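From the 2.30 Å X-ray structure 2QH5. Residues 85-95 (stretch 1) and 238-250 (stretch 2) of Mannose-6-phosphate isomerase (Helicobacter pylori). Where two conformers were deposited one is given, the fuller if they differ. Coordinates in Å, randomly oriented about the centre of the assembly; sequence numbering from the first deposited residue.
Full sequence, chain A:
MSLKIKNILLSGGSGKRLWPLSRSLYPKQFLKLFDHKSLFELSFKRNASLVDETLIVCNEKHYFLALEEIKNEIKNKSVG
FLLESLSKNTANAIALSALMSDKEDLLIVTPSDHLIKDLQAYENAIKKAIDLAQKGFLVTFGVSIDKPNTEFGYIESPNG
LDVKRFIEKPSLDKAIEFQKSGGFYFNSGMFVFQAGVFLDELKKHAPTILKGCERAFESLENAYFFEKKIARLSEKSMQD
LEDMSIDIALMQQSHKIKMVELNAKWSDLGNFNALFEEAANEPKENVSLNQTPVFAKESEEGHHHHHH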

ATOM      1  N   SER A  85     -12.819  -8.317  -8.729  1.00 65.54           N
ATOM      2  CA  SER A  85     -14.212  -8.139  -9.113  1.00 67.67           C
ATOM      3  C   SER A  85     -14.776  -6.982  -8.295  1.00 67.50           C
ATOM      4  O   SER A  85     -15.173  -5.955  -8.850  1.00 67.81           O
ATOM      5  CB  SER A  85     -15.002  -9.431  -8.870  1.00 68.22           C
ATOM      6  OG  SER A  85     -14.505 -10.147  -7.746  1.00 68.38           O
ATOM      7  N   LEU A  86     -14.782  -7.158  -6.974  1.00 67.93           N
ATOM      8  CA  LEU A  86     -15.151  -6.113  -6.022  1.00 67.01           C
ATOM      9  C   LEU A  86     -13.918  -5.630  -5.285  1.00 66.91           C
ATOM     10  O   LEU A  86     -12.921  -6.351  -5.176  1.00 68.53           O
ATOM     11  CB  LEU A  86     -16.109  -6.658  -4.960  1.00 69.41           C
ATOM     12  CG  LEU A  86     -17.309  -7.532  -5.309  1.00 73.93           C
ATOM     13  CD1 LEU A  86     -17.681  -8.381  -4.100  1.00 76.72           C
ATOM     14  CD2 LEU A  86     -18.498  -6.693  -5.787  1.00 78.38           C
ATOM     15  N   SER A  87     -14.004  -4.418  -4.753  1.00 67.92           N
ATOM     16  CA  SER A  87     -12.951  -3.883  -3.904  0.50 67.50           C
ATOM     17  C   SER A  87     -13.423  -3.821  -2.453  1.00 67.10           C
ATOM     18  O   SER A  87     -14.352  -3.080  -2.117  1.00 69.87           O
ATOM     19  CB  SER A  87     -12.506  -2.506  -4.400  0.50 68.95           C
ATOM     20  OG  SER A  87     -11.990  -2.585  -5.721  0.50 71.50           O
ATOM     21  N   LYS A  88     -12.791  -4.619  -1.599  1.00 66.63           N
ATOM     22  CA  LYS A  88     -13.107  -4.616  -0.174  1.00 65.32           C
ATOM     23  C   LYS A  88     -12.009  -3.921   0.639  1.00 65.26           C
ATOM     24  O   LYS A  88     -11.659  -4.348   1.740  1.00 63.28           O
ATOM     25  CB  LYS A  88     -13.389  -6.033   0.334  1.00 64.86           C
ATOM     26  CG  LYS A  88     -14.866  -6.313   0.629  1.00 65.90           C
ATOM     27  CD  LYS A  88     -15.748  -6.175  -0.599  1.00 64.07           C
ATOM     28  CE  LYS A  88     -17.175  -6.662  -0.346  1.00 66.56           C
ATOM     29  NZ  LYS A  88     -17.890  -5.915   0.729  1.00 72.33           N
ATOM     30  N   ASN A  89     -11.477  -2.846   0.057  1.00 66.12           N
ATOM     31  CA  ASN A  89     -10.564  -1.909   0.718  1.00 61.33           C
ATOM     32  C   ASN A  89      -9.160  -2.456   0.978  1.00 62.42           C
ATOM     33  O   ASN A  89      -8.893  -3.635   0.747  1.00 67.71           O
ATOM     34  CB  ASN A  89     -11.196  -1.344   1.992  1.00 59.61           C
ATOM     35  CG  ASN A  89     -11.033   0.149   2.100  1.00 50.66           C
ATOM     36  OD1 ASN A  89      -9.930   0.654   2.264  1.00 55.98           O
ATOM     37  ND2 ASN A  89     -12.139   0.867   2.000  1.00 48.60           N
ATOM     38  N   THR A  90      -8.273  -1.589   1.463  1.00 63.07           N
ATOM     39  CA  THR A  90      -6.832  -1.893   1.567  1.00 55.24           C
ATOM     40  C   THR A  90      -6.442  -3.037   2.500  1.00 50.31           C
ATOM     41  O   THR A  90      -5.549  -3.813   2.169  1.00 52.87           O
ATOM     42  CB  THR A  90      -6.017  -0.646   1.918  1.00 54.10           C
ATOM     43  OG1 THR A  90      -6.537  -0.056   3.118  1.00 57.73           O
ATOM     44  CG2 THR A  90      -6.093   0.369   0.777  1.00 56.84           C
ATOM     45  N   ALA A  91      -7.109  -3.169   3.643  1.00 45.21           N
ATOM     46  CA  ALA A  91      -6.789  -4.258   4.574  1.00 46.01           C
ATOM     47  C   ALA A  91      -6.905  -5.625   3.907  1.00 48.97           C
ATOM     48  O   ALA A  91      -6.099  -6.524   4.162  1.00 52.55           O
ATOM     49  CB  ALA A  91      -7.666  -4.195   5.826  1.00 44.69           C
ATOM     50  N   ASN A  92      -7.907  -5.766   3.042  1.00 49.14           N
ATOM     51  CA  ASN A  92      -8.137  -7.003   2.318  1.00 45.85           C
ATOM     52  C   ASN A  92      -7.186  -7.153   1.138  1.00 43.99           C
ATOM     53  O   ASN A  92      -6.710  -8.242   0.876  1.00 45.91           O
ATOM     54  CB  ASN A  92      -9.603  -7.113   1.882  1.00 48.24           C
ATOM     55  CG  ASN A  92     -10.572  -7.177   3.073  1.00 51.32           C
ATOM     56  OD1 ASN A  92     -10.535  -8.115   3.873  1.00 50.94           O
ATOM     57  ND2 ASN A  92     -11.435  -6.172   3.190  1.00 50.05           N
ATOM     58  N   ALA A  93      -6.890  -6.059   0.444  1.00 43.02           N
ATOM     59  CA  ALA A  93      -5.988  -6.119  -0.706  1.00 42.91           C
ATOM     60  C   ALA A  93      -4.571  -6.434  -0.254  1.00 48.62           C
ATOM     61  O   ALA A  93      -3.863  -7.195  -0.916  1.00 50.13           O
ATOM     62  CB  ALA A  93      -6.015  -4.830  -1.477  1.00 44.56           C
ATOM     63  N   ILE A  94      -4.181  -5.867   0.890  1.00 48.49           N
ATOM     64  CA  ILE A  94      -2.860  -6.099   1.463  1.00 44.26           C
ATOM     65  C   ILE A  94      -2.727  -7.507   2.040  1.00 45.20           C
ATOM     66  O   ILE A  94      -1.759  -8.204   1.728  1.00 44.68           O
ATOM     67  CB  ILE A  94      -2.462  -5.013   2.486  1.00 47.29           C
ATOM     68  CG1 ILE A  94      -2.422  -3.643   1.799  1.00 45.28           C
ATOM     69  CG2 ILE A  94      -1.090  -5.298   3.070  1.00 45.55           C
ATOM     70  CD1 ILE A  94      -2.433  -2.470   2.753  1.00 49.27           C
ATOM     71  N   ALA A  95      -3.701  -7.937   2.843  1.00 40.86           N
ATOM     72  CA  ALA A  95      -3.688  -9.301   3.391  1.00 39.60           C
ATOM     73  C   ALA A  95      -3.642 -10.377   2.315  1.00 41.97           C
ATOM     74  O   ALA A  95      -2.936 -11.378   2.473  1.00 47.63           O
ATOM     75  CB  ALA A  95      -4.864  -9.529   4.301  1.00 40.69           C
ATOM     76  N   MET A 238     -15.406 -12.563  -2.429  1.00 73.35           N
ATOM     77  CA  MET A 238     -15.141 -11.231  -1.935  1.00 72.40           C
ATOM     78  C   MET A 238     -16.368 -10.587  -1.321  1.00 75.12           C
ATOM     79  O   MET A 238     -16.242  -9.618  -0.583  1.00 73.01           O
ATOM     80  CB  MET A 238     -14.590 -10.357  -3.056  1.00 68.66           C
ATOM     81  CG  MET A 238     -13.276 -10.869  -3.605  1.00 71.12           C
ATOM     82  SD  MET A 238     -12.104  -9.547  -3.893  1.00 77.53           S
ATOM     83  CE  MET A 238     -11.698  -9.091  -2.211  1.00 66.17           C
ATOM     84  N   GLN A 239     -17.545 -11.137  -1.625  1.00 79.52           N
ATOM     85  CA  GLN A 239     -18.825 -10.605  -1.150  1.00 79.95           C
ATOM     86  C   GLN A 239     -18.934 -10.563   0.364  1.00 79.70           C
ATOM     87  O   GLN A 239     -19.279  -9.527   0.933  1.00 80.76           O
ATOM     88  CB  GLN A 239     -19.992 -11.417  -1.714  1.00 81.07           C
ATOM     89  CG  GLN A 239     -20.689 -10.769  -2.897  1.00 83.66           C
ATOM     90  CD  GLN A 239     -21.647 -11.714  -3.607  1.00 85.83           C
ATOM     91  OE1 GLN A 239     -21.665 -12.922  -3.351  1.00 89.30           O
ATOM     92  NE2 GLN A 239     -22.449 -11.164  -4.514  1.00 91.57           N
ATOM     93  N   ASP A 240     -18.624 -11.683   1.009  1.00 78.74           N
ATOM     94  CA  ASP A 240     -18.802 -11.811   2.453  1.00 81.00           C
ATOM     95  C   ASP A 240     -17.707 -11.108   3.257  1.00 78.73           C
ATOM     96  O   ASP A 240     -17.768 -11.064   4.487  1.00 81.22           O
ATOM     97  CB  ASP A 240     -18.876 -13.286   2.857  1.00 85.37           C
ATOM     98  CG  ASP A 240     -17.506 -13.922   2.990  1.00 91.29           C
ATOM     99  OD1 ASP A 240     -16.790 -14.007   1.968  1.00 96.80           O
ATOM    100  OD2 ASP A 240     -17.143 -14.332   4.116  1.00 93.19           O
ATOM    101  N   LEU A 241     -16.710 -10.569   2.560  1.00 76.03           N
ATOM    102  CA  LEU A 241     -15.597  -9.878   3.201  1.00 71.60           C
ATOM    103  C   LEU A 241     -16.020  -8.520   3.735  1.00 74.24           C
ATOM    104  O   LEU A 241     -16.715  -7.763   3.049  1.00 74.97           O
ATOM    105  CB  LEU A 241     -14.439  -9.702   2.220  1.00 65.52           C
ATOM    106  CG  LEU A 241     -13.244 -10.641   2.349  1.00 62.31           C
ATOM    107  CD1 LEU A 241     -13.660 -12.092   2.408  1.00 71.42           C
ATOM    108  CD2 LEU A 241     -12.312 -10.411   1.205  1.00 53.65           C
ATOM    109  N   GLU A 242     -15.601  -8.223   4.964  1.00 75.42           N
ATOM    110  CA  GLU A 242     -15.851  -6.919   5.557  1.00 75.97           C
ATOM    111  C   GLU A 242     -14.982  -5.877   4.875  1.00 74.09           C
ATOM    112  O   GLU A 242     -13.771  -6.054   4.749  1.00 77.43           O
ATOM    113  CB  GLU A 242     -15.581  -6.929   7.061  1.00 75.39           C
ATOM    114  CG  GLU A 242     -15.946  -5.608   7.735  1.00 77.62           C
ATOM    115  CD  GLU A 242     -15.904  -5.663   9.252  1.00 78.00           C
ATOM    116  OE1 GLU A 242     -15.481  -6.698   9.823  1.00 77.19           O
ATOM    117  OE2 GLU A 242     -16.298  -4.654   9.873  1.00 78.26           O
ATOM    118  N   ASP A 243     -15.619  -4.805   4.415  1.00 72.52           N
ATOM    119  CA  ASP A 243     -14.919  -3.695   3.796  1.00 72.45           C
ATOM    120  C   ASP A 243     -14.245  -2.877   4.890  1.00 72.97           C
ATOM    121  O   ASP A 243     -14.928  -2.242   5.697  1.00 75.84           O
ATOM    122  CB  ASP A 243     -15.904  -2.835   3.001  1.00 70.45           C
ATOM    123  CG  ASP A 243     -15.220  -1.743   2.210  1.00 73.21           C
ATOM    124  OD1 ASP A 243     -14.619  -0.845   2.835  1.00 81.27           O
ATOM    125  OD2 ASP A 243     -15.292  -1.775   0.962  1.00 71.35           O
ATOM    126  N   MET A 244     -12.910  -2.902   4.914  1.00 72.66           N
ATOM    127  CA  MET A 244     -12.133  -2.206   5.946  1.00 68.50           C
ATOM    128  C   MET A 244     -10.744  -1.786   5.480  1.00 68.14           C
ATOM    129  O   MET A 244     -10.060  -2.551   4.801  1.00 68.29           O
ATOM    130  CB  MET A 244     -12.002  -3.082   7.187  1.00 68.56           C
ATOM    131  CG  MET A 244     -11.341  -2.384   8.351  1.00 67.90           C
ATOM    132  SD  MET A 244     -11.583  -3.284   9.866  1.00 66.20           S
ATOM    133  CE  MET A 244     -13.326  -2.960  10.169  1.00 74.62           C
ATOM    134  N   SER A 245     -10.319  -0.647   6.002  1.00 66.84           N
ATOM    135  CA  SER A 245      -9.029  -0.048   5.740  1.00 65.11           C
ATOM    136  C   SER A 245      -7.924  -0.618   6.587  1.00 62.95           C
ATOM    137  O   SER A 245      -8.158  -1.014   7.698  1.00 63.82           O
ATOM    138  CB  SER A 245      -9.117   1.420   6.049  1.00 62.07           C
ATOM    139  OG  SER A 245      -8.209   2.093   5.240  1.00 69.19           O
ATOM    140  N   ILE A 246      -6.704  -0.626   6.080  1.00 60.33           N
ATOM    141  CA  ILE A 246      -5.606  -1.128   6.905  1.00 59.38           C
ATOM    142  C   ILE A 246      -5.365  -0.233   8.130  1.00 60.88           C
ATOM    143  O   ILE A 246      -4.970  -0.710   9.202  1.00 54.18           O
ATOM    144  CB  ILE A 246      -4.320  -1.308   6.066  1.00 53.57           C
ATOM    145  CG1 ILE A 246      -3.275  -2.113   6.834  1.00 57.36           C
ATOM    146  CG2 ILE A 246      -3.780   0.030   5.606  1.00 58.91           C
ATOM    147  CD1 ILE A 246      -3.761  -3.493   7.244  1.00 59.16           C
ATOM    148  N   ASP A 247      -5.658   1.055   7.960  1.00 61.62           N
ATOM    149  CA  ASP A 247      -5.480   2.048   9.000  1.00 62.09           C
ATOM    150  C   ASP A 247      -6.421   1.777  10.152  1.00 60.01           C
ATOM    151  O   ASP A 247      -6.043   1.930  11.301  1.00 66.20           O
ATOM    152  CB  ASP A 247      -5.707   3.455   8.448  1.00 66.35           C
ATOM    153  CG  ASP A 247      -4.977   3.695   7.134  1.00 76.78           C
ATOM    154  OD1 ASP A 247      -5.407   3.146   6.091  1.00 87.77           O
ATOM    155  OD2 ASP A 247      -3.982   4.448   7.138  1.00 80.68           O
ATOM    156  N   ILE A 248      -7.642   1.357   9.840  1.00 60.98           N
ATOM    157  CA  ILE A 248      -8.636   1.045  10.865  1.00 61.04           C
ATOM    158  C   ILE A 248      -8.396  -0.349  11.443  1.00 60.90           C
ATOM    159  O   ILE A 248      -8.393  -0.535  12.663  1.00 59.60           O
ATOM    160  CB  ILE A 248     -10.079   1.188  10.307  1.00 63.47           C
ATOM    161  CG1 ILE A 248     -10.397   2.664  10.036  1.00 63.75           C
ATOM    162  CG2 ILE A 248     -11.109   0.588  11.264  1.00 64.06           C
ATOM    163  CD1 ILE A 248     -11.539   2.897   9.056  1.00 74.79           C
ATOM    164  N   ALA A 249      -8.167  -1.315  10.553  1.00 64.12           N
ATOM    165  CA  ALA A 249      -7.986  -2.725  10.919  1.00 62.08           C
ATOM    166  C   ALA A 249      -6.784  -2.988  11.811  1.00 62.63           C
ATOM    167  O   ALA A 249      -6.855  -3.796  12.747  1.00 63.76           O
ATOM    168  CB  ALA A 249      -7.883  -3.588   9.663  1.00 60.33           C
ATOM    169  N   LEU A 250      -5.681  -2.309  11.519  1.00 61.29           N
ATOM    170  CA  LEU A 250      -4.399  -2.704  12.084  1.00 61.28           C
ATOM    171  C   LEU A 250      -3.576  -1.557  12.648  1.00 60.61           C
ATOM    172  O   LEU A 250      -3.068  -1.647  13.767  1.00 57.50           O
ATOM    173  CB  LEU A 250      -3.589  -3.459  11.031  1.00 60.82           C
ATOM    174  CG  LEU A 250      -2.215  -4.004  11.408  1.00 58.48           C
ATOM    175  CD1 LEU A 250      -2.294  -4.947  12.604  1.00 61.90           C
ATOM    176  CD2 LEU A 250      -1.615  -4.697  10.200  1.00 55.21           C
TER

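How do the two stretches run past one another? They pair in the same order, so that stretch 2 advances as stretch 1 does: Leu86 lies nearest Met238, Lys88 nearest Asp243 and Ala91 nearest Ile246, with 4.1 Å between the CA atoms of that last pair. Each stretch finishes in a helix, 90-95 in one and 246-250 in the other, and these cross at 81°, their axes approaching to 8.9 Å. About 766 Å² of surface, counting both sides, is buried between the two stretches.

What does the loop at the start of stretch 1 rest against? Leu86 points toward the other stretch and sets its CD1 3.8 Å from CB of Met238, an apolar contact; the same CD1 lies 3.7 Å from the backbone N of Gln239. The thioether of Met238 continues past this leucine, its SD 3.5 Å from the backbone O of Leu86. The CA-to-CB bond of Ser87 points away, and its O, 3.5 Å from OD2 of Asp243, gains no bond there because both atoms are acceptors.

How does a lysine whose CA-to-CB bond points sideways come to have so much of its surface covered? The chain of Lys88 runs along stretch 2: its CG packs 3.8 Å from CB of Leu241, its CE comes within 3.1 Å of the backbone O of Met238, and its NZ donates a hydrogen bond to O of Leu241 at 3.2 Å. The charged end thus meets a carbonyl, while its methylenes supply the packing. At Asn89 the amide does two jobs: ND2 donates to OD1 of Asp243 at 3.1 Å, reaching a carboxylate whose end comes nearer than its CB direction suggests, while Asn89 OD1 accepts from the backbone N of Thr90 at 2.9 Å.

What joins the two helix starts? Thr90 OG1 accepts a nearly straight hydrogen bond from the backbone N of Ile246, 3.0 Å long at 164°, so a side chain from the first helix engages an amide in the opening turn of the second. Ser245 OG lies 3.5 Å from the same Thr90 OG1, at best a weak bond. One residue on, the backbone takes over: N of Ala91 donates to O of Met244 at 3.2 Å. The backbones are close here, and CB of Ala91 lies 3.1 Å from that same Met244 O and 3.9 Å from CB of Ala249.

How does the helix of stretch 1 hold on beyond Ala91? Asn92 points toward stretch 2 and uses ND2 twice, donating to O of Glu242 at 2.8 Å and, within its own stretch, to O of Lys88 at a very short 2.3 Å. One amide group therefore ties the loop before its helix to the facing loop. A turn after Thr90, Ile94 ends the contact with carbon alone: its CD1 sits 4.0 Å from CB of Ile246. Ala93 and Ala95 point sideways and make no contact.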